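Local coordinates for RimK domain protein ATP-grasp (Sphaerobacter thermophilus, PDB 5I47) that probably binds ATP and ligates an amino acid to a carboxylate substrate, as in the RimK and LysX branch of the ATP-grasp family, at residues 19-24 against 56-61; 26-31 against 264-269; 33-38 against 50-55. All blocks are in the same frame, centred on the assembly; numbering follows the deposited sequence.

Contact 1. Residues 19-24 against 56-61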
ATOM      1  N   ARG B  19      25.314  13.110  -9.812  1.00 47.33           N
ATOM      2  CA  ARG B  19      26.115  13.871 -10.765  1.00 53.87           C
ATOM      3  C   ARG B  19      26.688  12.988 -11.869  1.00 48.80           C
ATOM      4  O   ARG B  19      26.812  13.441 -13.012  1.00 44.55           O
ATOM      5  CB  ARG B  19      27.235  14.624 -10.040  1.00 63.72           C
ATOM      6  CG  ARG B  19      28.246  13.748  -9.330  1.00 70.44           C
ATOM      7  CD  ARG B  19      29.022  14.552  -8.303  1.00 77.47           C
ATOM      8  NE  ARG B  19      28.127  15.402  -7.523  1.00 78.70           N
ATOM      9  CZ  ARG B  19      28.326  15.734  -6.251  1.00 78.06           C
ATOM     10  NH1 ARG B  19      29.390  15.277  -5.602  1.00 83.05           N
ATOM     11  NH2 ARG B  19      27.455  16.516  -5.625  1.00 70.87           N
ATOM     12  N   LEU B  20      27.038  11.736 -11.551  1.00 49.70           N
ATOM     13  CA  LEU B  20      27.423  10.784 -12.591  1.00 49.62           C
ATOM     14  C   LEU B  20      26.313  10.621 -13.620  1.00 52.53           C
ATOM     15  O   LEU B  20      26.576  10.541 -14.827  1.00 54.52           O
ATOM     16  CB  LEU B  20      27.765   9.429 -11.973  1.00 46.73           C
ATOM     17  CG  LEU B  20      28.998   9.344 -11.080  1.00 47.46           C
ATOM     18  CD1 LEU B  20      29.154   7.937 -10.518  1.00 46.83           C
ATOM     19  CD2 LEU B  20      30.234   9.756 -11.860  1.00 47.97           C
ATOM     20  N   LEU B  21      25.060  10.566 -13.158  1.00 47.54           N
ATOM     21  CA  LEU B  21      23.936  10.463 -14.079  1.00 46.52           C
ATOM     22  C   LEU B  21      23.758  11.737 -14.894  1.00 46.57           C
ATOM     23  O   LEU B  21      23.370  11.671 -16.065  1.00 46.53           O
ATOM     24  CB  LEU B  21      22.659  10.131 -13.306  1.00 45.55           C
ATOM     25  CG  LEU B  21      22.565   8.680 -12.828  1.00 44.71           C
ATOM     26  CD1 LEU B  21      21.716   8.573 -11.575  1.00 45.34           C
ATOM     27  CD2 LEU B  21      22.005   7.795 -13.931  1.00 41.04           C
ATOM     28  N   ILE B  22      24.039  12.901 -14.302  1.00 48.32           N
ATOM     29  CA  ILE B  22      23.946  14.139 -15.067  1.00 51.53           C
ATOM     30  C   ILE B  22      24.981  14.155 -16.184  1.00 56.59           C
ATOM     31  O   ILE B  22      24.718  14.674 -17.275  1.00 58.49           O
ATOM     32  CB  ILE B  22      24.078  15.357 -14.134  1.00 52.74           C
ATOM     33  CG1 ILE B  22      22.887  15.405 -13.171  1.00 46.32           C
ATOM     34  CG2 ILE B  22      24.172  16.650 -14.936  1.00 55.39           C
ATOM     35  CD1 ILE B  22      22.677  16.745 -12.515  1.00 46.46           C
ATOM     36  N   GLU B  23      26.159  13.570 -15.949  1.00 57.61           N
ATOM     37  CA  GLU B  23      27.140  13.433 -17.022  1.00 58.87           C
ATOM     38  C   GLU B  23      26.633  12.489 -18.103  1.00 52.64           C
ATOM     39  O   GLU B  23      26.664  12.819 -19.295  1.00 50.61           O
ATOM     40  CB  GLU B  23      28.474  12.933 -16.465  1.00 66.28           C
ATOM     41  CG  GLU B  23      29.153  13.883 -15.492  1.00 74.77           C
ATOM     42  CD  GLU B  23      30.485  13.349 -14.987  1.00 78.53           C
ATOM     43  OE1 GLU B  23      31.140  12.576 -15.723  1.00 78.33           O
ATOM     44  OE2 GLU B  23      30.873  13.700 -13.851  1.00 78.52           O
ATOM     45  N   ALA B  24      26.151  11.310 -17.702  1.00 48.81           N
ATOM     46  CA  ALA B  24      25.727  10.310 -18.676  1.00 46.17           C
ATOM     47  C   ALA B  24      24.533  10.794 -19.489  1.00 51.96           C
ATOM     48  O   ALA B  24      24.446  10.525 -20.693  1.00 56.25           O
ATOM     49  CB  ALA B  24      25.406   8.995 -17.967  1.00 43.21           C
ATOM     50  N   LEU B  56      13.487   9.675 -13.216  1.00 28.86           N
ATOM     51  CA  LEU B  56      14.263   8.590 -12.625  1.00 29.88           C
ATOM     52  C   LEU B  56      14.233   8.760 -11.114  1.00 36.40           C
ATOM     53  O   LEU B  56      14.805   9.717 -10.582  1.00 42.50           O
ATOM     54  CB  LEU B  56      15.694   8.582 -13.159  1.00 31.29           C
ATOM     55  CG  LEU B  56      16.681   7.578 -12.559  1.00 32.68           C
ATOM     56  CD1 LEU B  56      16.194   6.153 -12.743  1.00 29.75           C
ATOM     57  CD2 LEU B  56      18.049   7.761 -13.192  1.00 34.60           C
ATOM     58  N   ASP B  57      13.557   7.846 -10.423  1.00 34.86           N
ATOM     59  CA  ASP B  57      13.430   7.942  -8.973  1.00 34.13           C
ATOM     60  C   ASP B  57      14.746   7.531  -8.331  1.00 37.14           C
ATOM     61  O   ASP B  57      15.150   6.365  -8.411  1.00 37.11           O
ATOM     62  CB  ASP B  57      12.278   7.073  -8.478  1.00 30.51           C
ATOM     63  CG  ASP B  57      11.867   7.406  -7.055  1.00 29.37           C
ATOM     64  OD1 ASP B  57      12.733   7.806  -6.254  1.00 31.24           O
ATOM     65  OD2 ASP B  57      10.672   7.269  -6.738  1.00 34.29           O
ATOM     66  N   ARG B  58      15.414   8.489  -7.690  1.00 39.34           N
ATOM     67  CA  ARG B  58      16.688   8.267  -7.025  1.00 41.19           C
ATOM     68  C   ARG B  58      16.535   8.129  -5.516  1.00 39.36           C
ATOM     69  O   ARG B  58      17.525   8.245  -4.783  1.00 40.51           O
ATOM     70  CB  ARG B  58      17.658   9.402  -7.359  1.00 40.42           C
ATOM     71  CG  ARG B  58      17.954   9.549  -8.841  1.00 37.69           C
ATOM     72  CD  ARG B  58      18.842   8.424  -9.330  1.00 37.86           C
ATOM     73  NE  ARG B  58      19.968   8.223  -8.427  1.00 40.59           N
ATOM     74  CZ  ARG B  58      20.243   7.077  -7.815  1.00 44.34           C
ATOM     75  NH1 ARG B  58      19.487   6.010  -8.027  1.00 45.97           N
ATOM     76  NH2 ARG B  58      21.288   6.996  -7.001  1.00 46.99           N
ATOM     77  N   GLY B  59      15.316   7.886  -5.036  1.00 36.40           N
ATOM     78  CA  GLY B  59      15.047   7.779  -3.622  1.00 32.68           C
ATOM     79  C   GLY B  59      14.801   6.344  -3.181  1.00 29.79           C
ATOM     80  O   GLY B  59      14.655   5.422  -3.985  1.00 25.89           O
ATOM     81  N   GLU B  60      14.777   6.174  -1.861  1.00 30.37           N
ATOM     82  CA  GLU B  60      14.436   4.894  -1.255  1.00 31.97           C
ATOM     83  C   GLU B  60      13.023   4.488  -1.660  1.00 32.30           C
ATOM     84  O   GLU B  60      12.114   5.319  -1.724  1.00 33.13           O
ATOM     85  CB  GLU B  60      14.554   4.996   0.270  1.00 35.35           C
ATOM     86  CG  GLU B  60      14.320   3.703   1.039  1.00 42.76           C
ATOM     87  CD  GLU B  60      13.926   3.949   2.493  1.00 53.56           C
ATOM     88  OE1 GLU B  60      13.673   5.120   2.863  1.00 57.60           O
ATOM     89  OE2 GLU B  60      13.857   2.970   3.270  1.00 56.30           O
ATOM     90  N   ALA B  61      12.841   3.204  -1.952  1.00 30.80           N
ATOM     91  CA  ALA B  61      11.547   2.721  -2.413  1.00 30.31           C
ATOM     92  C   ALA B  61      10.550   2.703  -1.261  1.00 30.97           C
ATOM     93  O   ALA B  61      10.761   2.008  -0.263  1.00 36.01           O
ATOM     94  CB  ALA B  61      11.691   1.328  -3.014  1.00 29.65           C
TER
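Leu21 of helix 16-27 and Leu56 of strand 54-57 meet tip to tip, with Leu21 CD2 lying 4.0 Å from Leu56 CD2. The two residues carry the apolar half of the contact, and Leu9 of strand 6-10 and Ile271 of helix 267-275 pack against the same Leu56 side chain. Leu56 holds CG opposite its own nitrogen (chi1 175°), and its CD2 branch thereby faces Leu21.

The second touch is of a methyl on a charged side chain, by van der Waals contact. Leu21 CD1 rests on the CD-NE part of the Arg58 chain, 3.6 Å from Arg58 CD and 3.6 Å from Arg58 NE. Bends at chi2 and chi3 fold that chain, and its CD-NE portion passes obliquely across the leucine methyl.

The polar interactions lie beyond the leucines. The buried guanidinium of Arg58 forms a salt bridge through NE with Glu18 and gives hydrogen bonds to the carbonyls of Leu254 and Val255, so all three of its nitrogens are engaged. One residue earlier in the chain, Asp57 OD1 accepts from Gly59 N at 2.9 Å, closing an Asx turn where the strand ends, and also pairs with Arg65. A helix laid over the parallel sheet 31-35, 6-10, 54-57, 79-80 is characteristic of the Rossmann-like preATP-grasp domain.

Contact 2. Residues 26-31 against 264-269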
ATOM      1  N   ALA B  26      23.853  14.046 -20.019  1.00 58.70           N
ATOM      2  CA  ALA B  26      24.380  15.114 -20.861  1.00 62.96           C
ATOM      3  C   ALA B  26      25.156  14.545 -22.042  1.00 63.72           C
ATOM      4  O   ALA B  26      25.058  15.059 -23.163  1.00 63.36           O
ATOM      5  CB  ALA B  26      25.263  16.051 -20.038  1.00 63.24           C
ATOM      6  N   ALA B  27      25.921  13.475 -21.811  1.00 60.73           N
ATOM      7  CA  ALA B  27      26.634  12.807 -22.892  1.00 57.68           C
ATOM      8  C   ALA B  27      25.689  12.226 -23.933  1.00 58.99           C
ATOM      9  O   ALA B  27      26.088  12.054 -25.090  1.00 60.70           O
ATOM     10  CB  ALA B  27      27.529  11.704 -22.326  1.00 52.55           C
ATOM     11  N   ARG B  28      24.449  11.926 -23.556  1.00 60.32           N
ATOM     12  CA  ARG B  28      23.463  11.368 -24.472  1.00 57.71           C
ATOM     13  C   ARG B  28      22.455  12.403 -24.949  1.00 62.14           C
ATOM     14  O   ARG B  28      21.420  12.032 -25.512  1.00 64.12           O
ATOM     15  CB  ARG B  28      22.748  10.186 -23.815  1.00 49.16           C
ATOM     16  CG  ARG B  28      23.639   8.962 -23.678  1.00 47.38           C
ATOM     17  CD  ARG B  28      23.141   7.990 -22.624  1.00 46.39           C
ATOM     18  NE  ARG B  28      24.037   6.841 -22.497  1.00 50.22           N
ATOM     19  CZ  ARG B  28      25.179   6.857 -21.814  1.00 51.01           C
ATOM     20  NH1 ARG B  28      25.568   7.963 -21.197  1.00 53.99           N
ATOM     21  NH2 ARG B  28      25.935   5.769 -21.749  1.00 47.52           N
ATOM     22  N   GLY B  29      22.729  13.689 -24.736  1.00 64.81           N
ATOM     23  CA  GLY B  29      21.922  14.745 -25.313  1.00 65.13           C
ATOM     24  C   GLY B  29      20.707  15.166 -24.520  1.00 68.17           C
ATOM     25  O   GLY B  29      19.758  15.695 -25.109  1.00 69.00           O
ATOM     26  N   HIS B  30      20.702  14.961 -23.203  1.00 68.23           N
ATOM     27  CA  HIS B  30      19.564  15.330 -22.373  1.00 63.57           C
ATOM     28  C   HIS B  30      20.052  16.008 -21.104  1.00 60.60           C
ATOM     29  O   HIS B  30      21.071  15.613 -20.530  1.00 59.79           O
ATOM     30  CB  HIS B  30      18.708  14.107 -22.025  1.00 58.88           C
ATOM     31  CG  HIS B  30      17.978  13.528 -23.197  1.00 57.72           C
ATOM     32  ND1 HIS B  30      16.752  13.999 -23.616  1.00 59.23           N
ATOM     33  CD2 HIS B  30      18.303  12.519 -24.039  1.00 55.15           C
ATOM     34  CE1 HIS B  30      16.352  13.303 -24.666  1.00 57.02           C
ATOM     35  NE2 HIS B  30      17.275  12.400 -24.943  1.00 56.87           N
ATOM     36  N   GLU B  31      19.323  17.030 -20.669  1.00 60.97           N
ATOM     37  CA  GLU B  31      19.682  17.778 -19.465  1.00 62.17           C
ATOM     38  C   GLU B  31      18.962  17.154 -18.275  1.00 60.24           C
ATOM     39  O   GLU B  31      17.756  17.341 -18.094  1.00 59.31           O
ATOM     40  CB  GLU B  31      19.326  19.252 -19.618  1.00 64.14           C
ATOM     41  CG  GLU B  31      19.644  20.088 -18.389  1.00 66.38           C
ATOM     42  CD  GLU B  31      18.831  21.364 -18.326  1.00 68.59           C
ATOM     43  OE1 GLU B  31      18.034  21.607 -19.256  1.00 70.46           O
ATOM     44  OE2 GLU B  31      18.985  22.119 -17.344  1.00 68.40           O
ATOM     45  N   GLY B 264      35.200   0.921 -12.654  1.00 53.47           N
ATOM     46  CA  GLY B 264      35.080   1.089 -14.086  1.00 52.45           C
ATOM     47  C   GLY B 264      33.777   0.623 -14.694  1.00 51.40           C
ATOM     48  O   GLY B 264      33.589   0.792 -15.906  1.00 52.54           O
ATOM     49  N   VAL B 265      32.875   0.037 -13.909  1.00 50.62           N
ATOM     50  CA  VAL B 265      31.571  -0.351 -14.434  1.00 45.80           C
ATOM     51  C   VAL B 265      30.742   0.908 -14.646  1.00 44.51           C
ATOM     52  O   VAL B 265      30.442   1.639 -13.696  1.00 49.43           O
ATOM     53  CB  VAL B 265      30.868  -1.330 -13.489  1.00 46.86           C
ATOM     54  CG1 VAL B 265      29.537  -1.772 -14.082  1.00 47.85           C
ATOM     55  CG2 VAL B 265      31.759  -2.531 -13.209  1.00 49.98           C
ATOM     56  N   ASP B 266      30.374   1.173 -15.900  1.00 38.84           N
ATOM     57  CA  ASP B 266      29.653   2.394 -16.260  1.00 39.64           C
ATOM     58  C   ASP B 266      28.178   2.247 -15.879  1.00 45.93           C
ATOM     59  O   ASP B 266      27.280   2.172 -16.720  1.00 49.55           O
ATOM     60  CB  ASP B 266      29.831   2.686 -17.744  1.00 39.14           C
ATOM     61  CG  ASP B 266      29.224   4.012 -18.160  1.00 45.22           C
ATOM     62  OD1 ASP B 266      28.982   4.864 -17.278  1.00 47.06           O
ATOM     63  OD2 ASP B 266      28.993   4.203 -19.374  1.00 48.23           O
ATOM     64  N   VAL B 267      27.934   2.213 -14.565  1.00 45.27           N
ATOM     65  CA  VAL B 267      26.574   2.005 -14.070  1.00 44.00           C
ATOM     66  C   VAL B 267      25.671   3.153 -14.497  1.00 38.34           C
ATOM     67  O   VAL B 267      24.540   2.937 -14.951  1.00 33.61           O
ATOM     68  CB  VAL B 267      26.570   1.830 -12.540  1.00 48.34           C
ATOM     69  CG1 VAL B 267      25.154   1.553 -12.049  1.00 51.63           C
ATOM     70  CG2 VAL B 267      27.512   0.712 -12.123  1.00 45.05           C
ATOM     71  N   ALA B 268      26.156   4.389 -14.363  1.00 39.56           N
ATOM     72  CA  ALA B 268      25.355   5.548 -14.741  1.00 39.71           C
ATOM     73  C   ALA B 268      25.037   5.542 -16.231  1.00 36.15           C
ATOM     74  O   ALA B 268      23.946   5.951 -16.642  1.00 34.81           O
ATOM     75  CB  ALA B 268      26.079   6.836 -14.350  1.00 39.22           C
ATOM     76  N   GLY B 269      25.977   5.079 -17.056  1.00 36.82           N
ATOM     77  CA  GLY B 269      25.719   5.015 -18.485  1.00 37.64           C
ATOM     78  C   GLY B 269      24.624   4.026 -18.831  1.00 39.83           C
ATOM     79  O   GLY B 269      23.746   4.319 -19.647  1.00 41.44           O
TER
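Arg28, just past helix 16-27, extends its side chain over the first turn of helix 267-275 and meets Gly269. Its chain is straight from CG to NE (chi3 -179°), which carries the guanidinium across to the neighbouring helix. There Arg28 NH2 comes within 3.4 Å of Gly269 CA, and Gly269 O sits over one face of the group, offset toward its rim. The angle is too poor for NH2 to bond to that carbonyl. At the guanidinium edge, near its plane, Asp266 OD2 is 4.2 Å from Arg28 NH2, opposite charges that are near each other but not paired. The stronger ties are Arg28 NE to Asp273 and NH1 to the carbonyl of Ala24. Replacing Arg28 with an alanine would probably leave Asp273 without its charged mate and uncover the backbone at Gly269.

Asp266 is the N-cap of helix 267-275, and its OD1 accepts from Gly269 N at 3.0 Å from well above the carboxylate plane. Any side chain at Gly269 would run into both Asp266 OD2 and the guanidinium. Following Arg28, Gly29 has positive phi and is the C-prime residue of a Schellman motif: its N bonds to Ala26 O, and His30 N to Phe25 O, turning the chain into strand 31-35.

Contact 3. Residues 33-38 against 50-55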
ATOM      1  N   VAL B  33      17.869  16.997 -14.474  1.00 53.73           N
ATOM      2  CA  VAL B  33      17.484  18.083 -13.581  1.00 53.04           C
ATOM      3  C   VAL B  33      17.060  17.486 -12.248  1.00 56.90           C
ATOM      4  O   VAL B  33      16.266  16.540 -12.212  1.00 62.28           O
ATOM      5  CB  VAL B  33      16.340  18.931 -14.172  1.00 52.15           C
ATOM      6  CG1 VAL B  33      15.833  19.935 -13.147  1.00 53.44           C
ATOM      7  CG2 VAL B  33      16.790  19.636 -15.442  1.00 54.57           C
ATOM      8  N   LEU B  34      17.582  18.035 -11.154  1.00 52.38           N
ATOM      9  CA  LEU B  34      17.106  17.649  -9.832  1.00 48.63           C
ATOM     10  C   LEU B  34      15.667  18.120  -9.658  1.00 51.25           C
ATOM     11  O   LEU B  34      15.371  19.307  -9.825  1.00 55.35           O
ATOM     12  CB  LEU B  34      17.998  18.240  -8.745  1.00 46.19           C
ATOM     13  CG  LEU B  34      17.543  17.978  -7.305  1.00 46.76           C
ATOM     14  CD1 LEU B  34      17.699  16.512  -6.941  1.00 45.83           C
ATOM     15  CD2 LEU B  34      18.299  18.853  -6.326  1.00 51.16           C
ATOM     16  N   VAL B  35      14.769  17.192  -9.342  1.00 48.90           N
ATOM     17  CA  VAL B  35      13.375  17.507  -9.046  1.00 45.45           C
ATOM     18  C   VAL B  35      13.081  16.966  -7.656  1.00 47.39           C
ATOM     19  O   VAL B  35      13.012  15.746  -7.457  1.00 49.89           O
ATOM     20  CB  VAL B  35      12.408  16.922 -10.084  1.00 40.21           C
ATOM     21  CG1 VAL B  35      10.978  17.302  -9.739  1.00 36.87           C
ATOM     22  CG2 VAL B  35      12.770  17.406 -11.480  1.00 40.04           C
ATOM     23  N   GLN B  36      12.920  17.864  -6.697  1.00 49.67           N
ATOM     24  CA  GLN B  36      12.675  17.460  -5.322  1.00 51.65           C
ATOM     25  C   GLN B  36      11.207  17.085  -5.154  1.00 49.30           C
ATOM     26  O   GLN B  36      10.333  17.918  -5.419  1.00 42.54           O
ATOM     27  CB  GLN B  36      13.059  18.581  -4.364  1.00 54.03           C
ATOM     28  CG  GLN B  36      14.512  19.037  -4.503  1.00 53.86           C
ATOM     29  CD  GLN B  36      14.829  20.269  -3.670  1.00 55.44           C
ATOM     30  OE1 GLN B  36      14.288  21.350  -3.903  1.00 56.12           O
ATOM     31  NE2 GLN B  36      15.711  20.108  -2.691  1.00 55.18           N
ATOM     32  N   PRO B  37      10.892  15.851  -4.748  1.00 52.11           N
ATOM     33  CA  PRO B  37       9.480  15.477  -4.572  1.00 48.23           C
ATOM     34  C   PRO B  37       8.790  16.229  -3.450  1.00 49.59           C
ATOM     35  O   PRO B  37       7.555  16.306  -3.450  1.00 49.81           O
ATOM     36  CB  PRO B  37       9.546  13.972  -4.272  1.00 45.77           C
ATOM     37  CG  PRO B  37      10.881  13.534  -4.765  1.00 48.15           C
ATOM     38  CD  PRO B  37      11.793  14.704  -4.554  1.00 51.49           C
ATOM     39  N   ALA B  38       9.539  16.792  -2.499  1.00 47.47           N
ATOM     40  CA  ALA B  38       8.916  17.528  -1.407  1.00 42.90           C
ATOM     41  C   ALA B  38       8.131  18.738  -1.897  1.00 43.19           C
ATOM     42  O   ALA B  38       7.230  19.204  -1.194  1.00 43.13           O
ATOM     43  CB  ALA B  38       9.976  17.963  -0.395  1.00 38.71           C
ATOM     44  N   GLY B  50       6.561  18.928 -14.504  1.00 54.93           N
ATOM     45  CA  GLY B  50       7.277  19.774 -15.432  1.00 57.47           C
ATOM     46  C   GLY B  50       7.500  19.075 -16.758  1.00 62.90           C
ATOM     47  O   GLY B  50       7.155  17.910 -16.947  1.00 67.25           O
ATOM     48  N   ASP B  51       8.096  19.819 -17.685  1.00 68.26           N
ATOM     49  CA  ASP B  51       8.384  19.289 -19.013  1.00 66.61           C
ATOM     50  C   ASP B  51       9.560  18.323 -18.926  1.00 62.20           C
ATOM     51  O   ASP B  51      10.709  18.744 -18.759  1.00 61.67           O
ATOM     52  CB  ASP B  51       8.675  20.428 -19.984  1.00 72.48           C
ATOM     53  CG  ASP B  51       8.852  19.948 -21.414  1.00 76.67           C
ATOM     54  OD1 ASP B  51       8.256  18.911 -21.774  1.00 77.17           O
ATOM     55  OD2 ASP B  51       9.588  20.612 -22.175  1.00 77.40           O
ATOM     56  N   PHE B  52       9.275  17.026 -19.025  1.00 55.86           N
ATOM     57  CA  PHE B  52      10.306  16.001 -18.954  1.00 51.53           C
ATOM     58  C   PHE B  52       9.920  14.842 -19.856  1.00 53.14           C
ATOM     59  O   PHE B  52       8.747  14.468 -19.931  1.00 58.75           O
ATOM     60  CB  PHE B  52      10.505  15.484 -17.524  1.00 44.71           C
ATOM     61  CG  PHE B  52      10.968  16.531 -16.560  1.00 41.36           C
ATOM     62  CD1 PHE B  52      12.304  16.878 -16.485  1.00 43.15           C
ATOM     63  CD2 PHE B  52      10.066  17.166 -15.725  1.00 36.57           C
ATOM     64  CE1 PHE B  52      12.732  17.841 -15.597  1.00 41.58           C
ATOM     65  CE2 PHE B  52      10.487  18.125 -14.837  1.00 35.53           C
ATOM     66  CZ  PHE B  52      11.822  18.464 -14.772  1.00 38.82           C
ATOM     67  N   VAL B  53      10.920  14.272 -20.528  1.00 48.92           N
ATOM     68  CA  VAL B  53      10.679  13.072 -21.320  1.00 47.91           C
ATOM     69  C   VAL B  53      10.713  11.815 -20.464  1.00 45.16           C
ATOM     70  O   VAL B  53      10.207  10.769 -20.891  1.00 45.20           O
ATOM     71  CB  VAL B  53      11.701  12.972 -22.463  1.00 48.96           C
ATOM     72  CG1 VAL B  53      11.765  14.291 -23.216  1.00 55.20           C
ATOM     73  CG2 VAL B  53      13.071  12.590 -21.923  1.00 43.65           C
ATOM     74  N   ALA B  54      11.281  11.892 -19.263  1.00 41.78           N
ATOM     75  CA  ALA B  54      11.356  10.753 -18.359  1.00 38.59           C
ATOM     76  C   ALA B  54      11.700  11.256 -16.965  1.00 39.20           C
ATOM     77  O   ALA B  54      12.232  12.358 -16.796  1.00 39.14           O
ATOM     78  CB  ALA B  54      12.390   9.726 -18.831  1.00 36.73           C
ATOM     79  N   ALA B  55      11.378  10.436 -15.966  1.00 35.84           N
ATOM     80  CA  ALA B  55      11.759  10.681 -14.584  1.00 29.98           C
ATOM     81  C   ALA B  55      12.472   9.451 -14.045  1.00 30.61           C
ATOM     82  O   ALA B  55      12.118   8.319 -14.387  1.00 31.04           O
ATOM     83  CB  ALA B  55      10.547  11.009 -13.708  1.00 24.37           C
TER
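Phe52 presents the far end of its ring to two valines of strand 31-35. Val35 CG2 approaches obliquely and is 3.6 Å from Phe52 CZ, while Val33 CB lies at the ring edge, 4.0 Å from Phe52 CE1. Val35 and Phe52 reach for each other from opposite directions. The ring stems from a side chain with CG beside the backbone nitrogen (chi1 -62°), which directs it across to the valines. In Val35 the touching methyl is the one anti to the carbonyl carbon.

Farther out is the parallel sheet of the Rossmann-like preATP-grasp domain, with strand 31-35 outermost within this chain. With strand 6-10 between them, Val35 CA and Ala55 CA stand 8.9 Å apart, and Ala8 touches both Val35 and Phe52. Arg6 of that strand forms a cation-pi interaction with the Phe52 ring and also packs on Val33. Backbone bonds from Val33 and Val35 to strand 6-10 fix the valines in place. Before the ring, Gly50 has backbone angles that suit glycine, and a CB there would strike Phe52 CE2. Between the segments themselves the contact is wholly apolar, which implies that its hold comes from close van der Waals packing and burial of hydrocarbon, with the nearby charge of Arg6 probably polarising the ring.

From the N terminus, helix 16-27 enters first, supplying residues 19-24 to contact 1 and, from its last turn through the link to strand 31-35, residues 26-31 to contact 2. Strand 31-35 follows, and contact 3 closes the short loop from 33-38 to 50-55. The next residues, 56-61, close contact 1, so contact 3 nests inside its loop, and both reach the same parallel sheet. Contact 2 closes only at 264-269, near the C terminus; its loop encloses contact 3 and crosses that of contact 1. It thus ties the preATP-grasp part of the chain to helix 267-275. Contacts 1 and 2 touch directly, where Ala24 CB lies 3.6 Å from Ala268 O.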